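Local coordinates for DNA repair protein RAD2 (Saccharomyces cerevisiae, PDB 4Q0W) that cuts single-stranded DNA as a magnesium-dependent endonuclease of nucleotide excision repair, making an incision in DNA damaged by UV light, bulky adducts or cross-links, at residues S52-F57 against T345-P350; D271-G276 against K296-E301; P334-L339 against K353-L358. One frame throughout, in Å; residues are numbered along the deposited sequence. Where two conformers were deposited one is given.

Contact 1 of 3, residues S52-F57 against T345-P350; sequences SHITGF and TQLGWP
I54 and T55, in the first turn of helix 52-66, face Q346 and L347 near the C-terminal end of helix 336-347, with the CA atoms of I54 and Q346 7.6 Å apart. L347 carries the contact with its two methyl branches. CD1 meets CG2 of I54 at 3.9 Å. T55 has two conformers. In the one modelled here, OG1 of T55 lies near both methyls of L347, 3.4 Å from CD1, but this approach is not firm. I54 also meets the aliphatic base of Q346, CG2 to CB at 4.3 Å. Within its own segment L347 turns CD1 over one face of the W349 ring, off toward the rim, and W349 meets F58 edge-to-face. G348, with positive phi, turns the chain out of the helix between L347 and W349. Beside the contact, N51 ND2 donates to the backbone O of Q346. The contact thus joins the N-domain to the C-terminal part of the chain. With no polar bond between them, the touching side chains are held by the fit of their apolar groups, and the polar tie is the N51 bond to the Q346 backbone beside them.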
loop_
_atom_site.group_PDB
_atom_site.type_symbol
_atom_site.label_atom_id
_atom_site.label_comp_id
_atom_site.label_asym_id
_atom_site.label_seq_id
_atom_site.Cartn_x
_atom_site.Cartn_y
_atom_site.Cartn_z
ATOM N N SER A 52 7.556 5.292 -35.259
ATOM C CA SER A 52 6.516 5.746 -34.337
ATOM C C SER A 52 6.861 7.101 -33.724
ATOM O O SER A 52 5.969 7.848 -33.305
ATOM C CB SER A 52 6.320 4.723 -33.217
ATOM O OG SER A 52 7.465 4.678 -32.381
ATOM N N HIS A 53 8.153 7.414 -33.660
ATOM C CA HIS A 53 8.574 8.726 -33.185
ATOM C C HIS A 53 8.124 9.832 -34.142
ATOM O O HIS A 53 7.814 10.946 -33.710
ATOM C CB HIS A 53 10.086 8.774 -33.005
ATOM C CG HIS A 53 10.850 8.573 -34.278
ATOM N ND1 HIS A 53 10.764 7.418 -35.025
ATOM C CD2 HIS A 53 11.722 9.381 -34.930
ATOM C CE1 HIS A 53 11.545 7.525 -36.087
ATOM N NE2 HIS A 53 12.133 8.707 -36.056
ATOM N N ILE A 54 8.093 9.524 -35.438
ATOM C CA ILE A 54 7.622 10.490 -36.428
ATOM C C ILE A 54 6.110 10.640 -36.330
ATOM O O ILE A 54 5.595 11.754 -36.279
ATOM C CB ILE A 54 8.003 10.074 -37.865
ATOM C CG1 ILE A 54 9.516 9.883 -37.978
ATOM C CG2 ILE A 54 7.503 11.110 -38.889
ATOM C CD1 ILE A 54 10.295 11.163 -37.887
ATOM N N THR A 55 5.407 9.512 -36.307
ATOM C CA THR A 55 3.955 9.513 -36.177
ATOM C C THR A 55 3.543 10.253 -34.900
ATOM O O THR A 55 2.639 11.092 -34.918
ATOM C CB THR A 55 3.401 8.073 -36.132
ATOM O OG1 THR A 55 3.749 7.393 -37.343
ATOM C CG2 THR A 55 1.890 8.070 -35.982
ATOM N N GLY A 56 4.229 9.945 -33.800
ATOM C CA GLY A 56 3.937 10.538 -32.505
ATOM C C GLY A 56 4.143 12.039 -32.500
ATOM O O GLY A 56 3.244 12.786 -32.117
ATOM N N PHE A 57 5.328 12.483 -32.914
ATOM C CA PHE A 57 5.608 13.912 -32.979
ATOM C C PHE A 57 4.627 14.636 -33.894
ATOM O O PHE A 57 4.118 15.701 -33.525
ATOM C CB PHE A 57 7.036 14.180 -33.446
ATOM C CG PHE A 57 8.025 14.332 -32.322
ATOM C CD1 PHE A 57 8.525 13.215 -31.663
ATOM C CD2 PHE A 57 8.472 15.592 -31.938
ATOM C CE1 PHE A 57 9.444 13.349 -30.638
ATOM C CE2 PHE A 57 9.392 15.735 -30.911
ATOM C CZ PHE A 57 9.876 14.607 -30.258
ATOM N N THR A 345 8.233 10.022 -47.516
ATOM C CA THR A 345 9.482 9.305 -47.341
ATOM C C THR A 345 9.515 8.482 -46.052
ATOM O O THR A 345 9.927 7.320 -46.070
ATOM C CB THR A 345 10.657 10.289 -47.341
ATOM O OG1 THR A 345 10.782 10.889 -48.639
ATOM C CG2 THR A 345 11.948 9.583 -46.982
ATOM N N GLN A 346 9.087 9.081 -44.940
ATOM C CA GLN A 346 9.244 8.462 -43.617
ATOM C C GLN A 346 8.169 7.441 -43.301
ATOM O O GLN A 346 8.434 6.450 -42.607
ATOM C CB GLN A 346 9.248 9.532 -42.518
ATOM C CG GLN A 346 10.418 10.508 -42.592
ATOM C CD GLN A 346 11.746 9.833 -42.290
ATOM O OE1 GLN A 346 11.793 8.812 -41.604
ATOM N NE2 GLN A 346 12.830 10.400 -42.804
ATOM N N LEU A 347 6.958 7.678 -43.796
ATOM C CA LEU A 347 5.808 6.874 -43.379
ATOM C C LEU A 347 4.951 6.335 -44.528
ATOM O O LEU A 347 3.951 5.657 -44.291
ATOM C CB LEU A 347 4.923 7.686 -42.428
ATOM C CG LEU A 347 5.524 8.079 -41.073
ATOM C CD1 LEU A 347 4.551 8.943 -40.287
ATOM C CD2 LEU A 347 5.886 6.836 -40.273
ATOM N N GLY A 348 5.322 6.652 -45.763
ATOM C CA GLY A 348 4.561 6.192 -46.910
ATOM C C GLY A 348 3.254 6.939 -47.122
ATOM O O GLY A 348 2.426 6.520 -47.939
ATOM N N TRP A 349 3.060 8.042 -46.403
ATOM C CA TRP A 349 1.830 8.822 -46.530
ATOM C C TRP A 349 1.722 9.485 -47.898
ATOM O O TRP A 349 2.567 10.317 -48.242
ATOM C CB TRP A 349 1.801 9.944 -45.496
ATOM C CG TRP A 349 1.506 9.534 -44.088
ATOM C CD1 TRP A 349 1.721 8.314 -43.513
ATOM C CD2 TRP A 349 0.941 10.369 -43.067
ATOM N NE1 TRP A 349 1.319 8.339 -42.191
ATOM C CE2 TRP A 349 0.834 9.590 -41.897
ATOM C CE3 TRP A 349 0.509 11.703 -43.035
ATOM C CZ2 TRP A 349 0.320 10.102 -40.702
ATOM C CZ3 TRP A 349 -0.011 12.209 -41.846
ATOM C CH2 TRP A 349 -0.096 11.410 -40.700
ATOM N N PRO A 350 0.667 9.158 -48.673
ATOM C CA PRO A 350 0.497 9.915 -49.920
ATOM C C PRO A 350 0.243 11.387 -49.599
ATOM O O PRO A 350 -0.288 11.689 -48.527
ATOM C CB PRO A 350 -0.739 9.275 -50.571
ATOM C CG PRO A 350 -1.429 8.516 -49.486
ATOM C CD PRO A 350 -0.360 8.113 -48.499
#

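Contact 2 of 3, residues D271-G276 against K296-E301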
loop_
_atom_site.group_PDB
_atom_site.type_symbol
_atom_site.label_atom_id
_atom_site.label_comp_id
_atom_site.label_asym_id
_atom_site.label_seq_id
_atom_site.Cartn_x
_atom_site.Cartn_y
_atom_site.Cartn_z
ATOM N N ASP A 271 18.691 18.509 13.151
ATOM C CA ASP A 271 19.113 18.890 14.502
ATOM C C ASP A 271 18.203 18.236 15.551
ATOM O O ASP A 271 18.682 17.656 16.534
ATOM C CB ASP A 271 19.136 20.420 14.662
ATOM C CG ASP A 271 20.278 21.074 13.890
ATOM O OD1 ASP A 271 21.246 20.371 13.523
ATOM O OD2 ASP A 271 20.206 22.298 13.639
ATOM N N TRP A 272 16.897 18.289 15.321
ATOM C CA TRP A 272 15.950 17.643 16.231
ATOM C C TRP A 272 16.228 16.147 16.410
ATOM O O TRP A 272 16.274 15.633 17.531
ATOM C CB TRP A 272 14.515 17.822 15.736
ATOM C CG TRP A 272 13.589 16.869 16.399
ATOM C CD1 TRP A 272 13.050 16.983 17.660
ATOM C CD2 TRP A 272 13.104 15.629 15.867
ATOM N NE1 TRP A 272 12.257 15.891 17.932
ATOM C CE2 TRP A 272 12.269 15.048 16.850
ATOM C CE3 TRP A 272 13.276 14.966 14.652
ATOM C CZ2 TRP A 272 11.613 13.831 16.649
ATOM C CZ3 TRP A 272 12.635 13.754 14.459
ATOM C CH2 TRP A 272 11.811 13.200 15.451
ATOM N N TYR A 273 16.406 15.449 15.297
ATOM C CA TYR A 273 16.652 14.011 15.321
ATOM C C TYR A 273 17.983 13.695 15.983
ATOM O O TYR A 273 18.051 12.893 16.913
ATOM C CB TYR A 273 16.667 13.483 13.886
ATOM C CG TYR A 273 16.883 11.996 13.742
ATOM C CD1 TYR A 273 16.027 11.081 14.348
ATOM C CD2 TYR A 273 17.901 11.507 12.949
ATOM C CE1 TYR A 273 16.210 9.724 14.190
ATOM C CE2 TYR A 273 18.084 10.149 12.770
ATOM C CZ TYR A 273 17.238 9.265 13.391
ATOM O OH TYR A 273 17.431 7.913 13.214
ATOM N N ASN A 274 19.047 14.320 15.487
ATOM C CA ASN A 274 20.380 14.042 16.003
ATOM C C ASN A 274 20.572 14.457 17.458
ATOM O O ASN A 274 21.131 13.690 18.249
ATOM C CB ASN A 274 21.446 14.662 15.106
ATOM C CG ASN A 274 21.572 13.934 13.780
ATOM O OD1 ASN A 274 21.016 12.853 13.609
ATOM N ND2 ASN A 274 22.331 14.502 12.854
ATOM N N ASN A 275 20.123 15.659 17.820
ATOM C CA ASN A 275 20.271 16.099 19.209
ATOM C C ASN A 275 19.579 15.148 20.178
ATOM O O ASN A 275 20.102 14.852 21.257
ATOM C CB ASN A 275 19.721 17.511 19.423
ATOM C CG ASN A 275 20.518 18.566 18.697
ATOM O OD1 ASN A 275 21.607 18.307 18.187
ATOM N ND2 ASN A 275 19.979 19.777 18.657
ATOM N N GLY A 276 18.397 14.677 19.789
ATOM C CA GLY A 276 17.620 13.780 20.628
ATOM C C GLY A 276 18.176 12.370 20.670
ATOM O O GLY A 276 17.991 11.650 21.657
ATOM N N LYS A 296 10.056 5.738 14.134
ATOM C CA LYS A 296 10.049 5.336 12.729
ATOM C C LYS A 296 11.416 5.510 12.051
ATOM O O LYS A 296 11.866 4.628 11.311
ATOM C CB LYS A 296 8.985 6.121 11.960
ATOM C CG LYS A 296 8.973 5.826 10.477
ATOM C CD LYS A 296 7.759 6.451 9.815
ATOM C CE LYS A 296 7.778 6.202 8.319
ATOM N NZ LYS A 296 6.594 6.817 7.667
ATOM N N LEU A 297 12.071 6.646 12.293
ATOM C CA LEU A 297 13.372 6.902 11.671
ATOM C C LEU A 297 14.413 5.899 12.173
ATOM O O LEU A 297 15.201 5.362 11.388
ATOM C CB LEU A 297 13.814 8.353 11.914
ATOM C CG LEU A 297 12.864 9.439 11.377
ATOM C CD1 LEU A 297 13.162 10.801 12.004
ATOM C CD2 LEU A 297 12.927 9.544 9.865
ATOM N N VAL A 298 14.391 5.624 13.474
ATOM C CA VAL A 298 15.298 4.638 14.065
ATOM C C VAL A 298 15.097 3.271 13.417
ATOM O O VAL A 298 16.045 2.675 12.887
ATOM C CB VAL A 298 15.127 4.545 15.592
ATOM C CG1 VAL A 298 15.959 3.399 16.166
ATOM C CG2 VAL A 298 15.537 5.852 16.243
ATOM N N ASN A 299 13.856 2.795 13.419
ATOM C CA ASN A 299 13.537 1.511 12.807
ATOM C C ASN A 299 13.954 1.465 11.342
ATOM O O ASN A 299 14.397 0.425 10.846
ATOM C CB ASN A 299 12.048 1.178 12.961
ATOM C CG ASN A 299 11.711 -0.219 12.454
ATOM O OD1 ASN A 299 11.011 -0.380 11.449
ATOM N ND2 ASN A 299 12.232 -1.235 13.133
ATOM N N ASN A 300 13.849 2.596 10.653
ATOM C CA ASN A 300 14.314 2.653 9.266
ATOM C C ASN A 300 15.816 2.931 9.122
ATOM O O ASN A 300 16.299 3.136 8.009
ATOM C CB ASN A 300 13.485 3.654 8.440
ATOM C CG ASN A 300 12.090 3.127 8.134
ATOM O OD1 ASN A 300 11.879 1.912 8.095
ATOM N ND2 ASN A 300 11.129 4.033 7.927
ATOM N N GLU A 301 16.532 2.933 10.248
ATOM C CA GLU A 301 17.988 3.104 10.263
ATOM C C GLU A 301 18.409 4.398 9.583
ATOM O O GLU A 301 19.359 4.424 8.810
ATOM C CB GLU A 301 18.672 1.902 9.600
ATOM C CG GLU A 301 18.437 0.584 10.355
ATOM C CD GLU A 301 19.267 -0.570 9.807
ATOM O OE1 GLU A 301 19.468 -0.645 8.574
ATOM O OE2 GLU A 301 19.725 -1.399 10.618
#
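Y273 of helix 266-278 packs on L297 and V298 near the C-terminal end of helix 288-299, which closes in a Schellman motif. In that motif E301 N bonds to V298 O and I302 N bonds to L297 O, with E301 at positive phi as the C-prime residue.

The apolar contacts centre on L297. Its CB lies 3.6 Å from CE1 of Y273, approaching the ring obliquely. Its CD1 is 3.7 Å from CD1 of Y273 and also reaches the edge of the W272 indole, 3.9 Å from CZ3 and near the ring plane. One leucine methyl therefore touches both aromatic rings. Y273 holds CG anti to the backbone N (chi1 -179°), which extends the ring across to the other helix. V298 adds a looser contact at the edge of the same ring.

The polar contacts lead outside the two segments. The hydroxyl of Y273 is hydrogen-bonded to the backbone O of I302, the residue that completes the Schellman motif. A phenylalanine here would probably leave the I302 carbonyl without its hydroxyl partner. R294 bonds to the backbone O atoms of W272 and Y273 and makes a cation-pi contact with the indole. K296 of helix 288-299 packs on a sugar of the bound DNA.

CG2 of V298 stands 4.1 Å from OH of Y273, at the edge of the ring and near its plane.

Contact 3 of 3, residues P334-L339 against K353-L358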
loop_
_atom_site.group_PDB
_atom_site.type_symbol
_atom_site.label_atom_id
_atom_site.label_comp_id
_atom_site.label_asym_id
_atom_site.label_seq_id
_atom_site.Cartn_x
_atom_site.Cartn_y
_atom_site.Cartn_z
ATOM N N PRO A 334 4.342 26.518 -41.744
ATOM C CA PRO A 334 4.568 25.147 -42.217
ATOM C C PRO A 334 4.785 25.122 -43.729
ATOM O O PRO A 334 4.073 25.814 -44.463
ATOM C CB PRO A 334 3.263 24.434 -41.869
ATOM C CG PRO A 334 2.693 25.224 -40.719
ATOM C CD PRO A 334 3.107 26.646 -40.952
ATOM N N ASP A 335 5.781 24.360 -44.168
ATOM C CA ASP A 335 6.098 24.220 -45.583
ATOM C C ASP A 335 5.402 22.963 -46.103
ATOM O O ASP A 335 5.907 21.849 -45.917
ATOM C CB ASP A 335 7.612 24.093 -45.753
ATOM C CG ASP A 335 8.045 24.068 -47.213
ATOM O OD1 ASP A 335 7.306 23.517 -48.061
ATOM O OD2 ASP A 335 9.136 24.593 -47.507
ATOM N N LEU A 336 4.253 23.141 -46.756
ATOM C CA LEU A 336 3.433 22.010 -47.200
ATOM C C LEU A 336 4.200 21.069 -48.145
ATOM O O LEU A 336 4.140 19.841 -47.989
ATOM C CB LEU A 336 2.149 22.508 -47.876
ATOM C CG LEU A 336 1.164 21.418 -48.285
ATOM C CD1 LEU A 336 0.766 20.601 -47.067
ATOM C CD2 LEU A 336 -0.059 21.991 -48.975
ATOM N N ASP A 337 4.914 21.652 -49.107
ATOM C CA ASP A 337 5.690 20.871 -50.074
ATOM C C ASP A 337 6.665 19.940 -49.359
ATOM O O ASP A 337 6.781 18.767 -49.713
ATOM C CB ASP A 337 6.478 21.792 -51.019
ATOM C CG ASP A 337 5.576 22.514 -52.038
ATOM O OD1 ASP A 337 4.339 22.424 -51.921
ATOM O OD2 ASP A 337 6.121 23.166 -52.951
ATOM N N MET A 338 7.362 20.465 -48.349
ATOM C CA MET A 338 8.418 19.695 -47.684
ATOM C C MET A 338 7.868 18.746 -46.624
ATOM O O MET A 338 8.471 17.707 -46.342
ATOM C CB MET A 338 9.494 20.614 -47.105
ATOM C CG MET A 338 10.262 21.398 -48.163
ATOM S SD MET A 338 11.024 20.330 -49.430
ATOM C CE MET A 338 12.449 19.695 -48.542
ATOM N N LEU A 339 6.717 19.094 -46.044
ATOM C CA LEU A 339 6.036 18.197 -45.121
ATOM C C LEU A 339 5.459 17.002 -45.893
ATOM O O LEU A 339 5.542 15.862 -45.434
ATOM C CB LEU A 339 4.926 18.944 -44.339
ATOM C CG LEU A 339 5.352 19.872 -43.184
ATOM C CD1 LEU A 339 4.172 20.713 -42.665
ATOM C CD2 LEU A 339 6.002 19.088 -42.019
ATOM N N LYS A 353 -3.139 12.477 -48.188
ATOM C CA LYS A 353 -3.309 12.165 -46.770
ATOM C C LYS A 353 -2.750 13.299 -45.913
ATOM O O LYS A 353 -3.406 13.759 -44.978
ATOM C CB LYS A 353 -2.605 10.849 -46.431
ATOM C CG LYS A 353 -2.800 10.363 -44.986
ATOM C CD LYS A 353 -2.205 8.958 -44.785
ATOM C CE LYS A 353 -2.246 8.521 -43.322
ATOM N NZ LYS A 353 -3.602 8.666 -42.716
ATOM N N SER A 354 -1.541 13.752 -46.242
ATOM C CA SER A 354 -0.908 14.850 -45.526
ATOM C C SER A 354 -1.702 16.145 -45.672
ATOM O O SER A 354 -1.903 16.870 -44.697
ATOM C CB SER A 354 0.525 15.057 -46.025
ATOM O OG SER A 354 1.357 13.959 -45.679
ATOM N N ASP A 355 -2.138 16.432 -46.896
ATOM C CA ASP A 355 -2.911 17.629 -47.189
ATOM C C ASP A 355 -4.186 17.705 -46.349
ATOM O O ASP A 355 -4.523 18.752 -45.817
ATOM C CB ASP A 355 -3.277 17.666 -48.679
ATOM C CG ASP A 355 -2.132 18.134 -49.554
ATOM O OD1 ASP A 355 -0.990 18.230 -49.047
ATOM O OD2 ASP A 355 -2.369 18.411 -50.757
ATOM N N GLU A 356 -4.885 16.582 -46.235
ATOM C CA GLU A 356 -6.165 16.541 -45.550
ATOM C C GLU A 356 -6.017 17.047 -44.118
ATOM O O GLU A 356 -6.910 17.715 -43.593
ATOM C CB GLU A 356 -6.700 15.117 -45.562
ATOM C CG GLU A 356 -8.058 14.945 -44.920
ATOM C CD GLU A 356 -8.610 13.554 -45.145
ATOM O OE1 GLU A 356 -7.830 12.674 -45.575
ATOM O OE2 GLU A 356 -9.820 13.345 -44.901
ATOM N N ILE A 357 -4.869 16.749 -43.508
ATOM C CA ILE A 357 -4.577 17.173 -42.140
ATOM C C ILE A 357 -3.933 18.559 -42.090
ATOM O O ILE A 357 -4.294 19.389 -41.257
ATOM C CB ILE A 357 -3.677 16.132 -41.417
ATOM C CG1 ILE A 357 -4.445 14.820 -41.224
ATOM C CG2 ILE A 357 -3.195 16.661 -40.074
ATOM C CD1 ILE A 357 -3.573 13.620 -40.902
ATOM N N LEU A 358 -2.998 18.821 -42.996
ATOM C CA LEU A 358 -2.142 19.999 -42.882
ATOM C C LEU A 358 -2.755 21.298 -43.411
ATOM O O LEU A 358 -2.530 22.372 -42.844
ATOM C CB LEU A 358 -0.790 19.741 -43.564
ATOM C CG LEU A 358 0.161 18.746 -42.895
ATOM C CD1 LEU A 358 1.395 18.531 -43.766
ATOM C CD2 LEU A 358 0.574 19.246 -41.498
#
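L336 and L339 pack against D355 and L358 in a helix-to-helix contact between the two last helices of the chain, 336-347 and 351-361. The first turn of the earlier helix meets the middle of the later one. Leucines make up most of the interface. CD1 of L358 lies 3.6 Å from CB of L339 and 3.7 Å from CD1 of the same residue. L336 reaches over from the side, its CD1 3.9 Å from CB of L358. CG of L336 stands anti to the backbone N (chi1 -176°), which carries its methyls toward D355. There CD1 is 3.6 Å from OD1 of D355, and CD2 is 3.9 Å from the same oxygen. The two side chains cross at about a right angle. OD1 of D355 is also hydrogen-bonded just outside the segments. OD2 forms a salt bridge with R340 of helix 336-347, so the carboxylate ties the same two helices together. L339 and L358 also touch F161, and L358 reaches F58 of helix 52-66. D335 is the N-cap of helix 336-347. Its OD1 accepts from M338 N at 3.1 Å, with the donor well above the carboxylate plane. The whole is an antiparallel helical hairpin closed by a short turn, with leucines on the facing sides and a side-chain N-cap at its start.

Contacts 1 and 3 lie on the same side of the molecule, their centres about 12 Å apart, and share helix 336-347. Contact 3 pairs the start of that helix with the last helix, while contact 1 sets its end against the N-domain. They meet where W349 packs on S354 and I357. Contact 2 stands on the opposite side of the chain's centre, its own centre about 56 Å from that of contact 1. All three are partly buried, and none is a deep core contact. Contact 1 rests mainly on aliphatic groups. Contact 3 adds a charged residue to its leucines. Contact 2, beside the DNA, sets aromatic rings on a leucine.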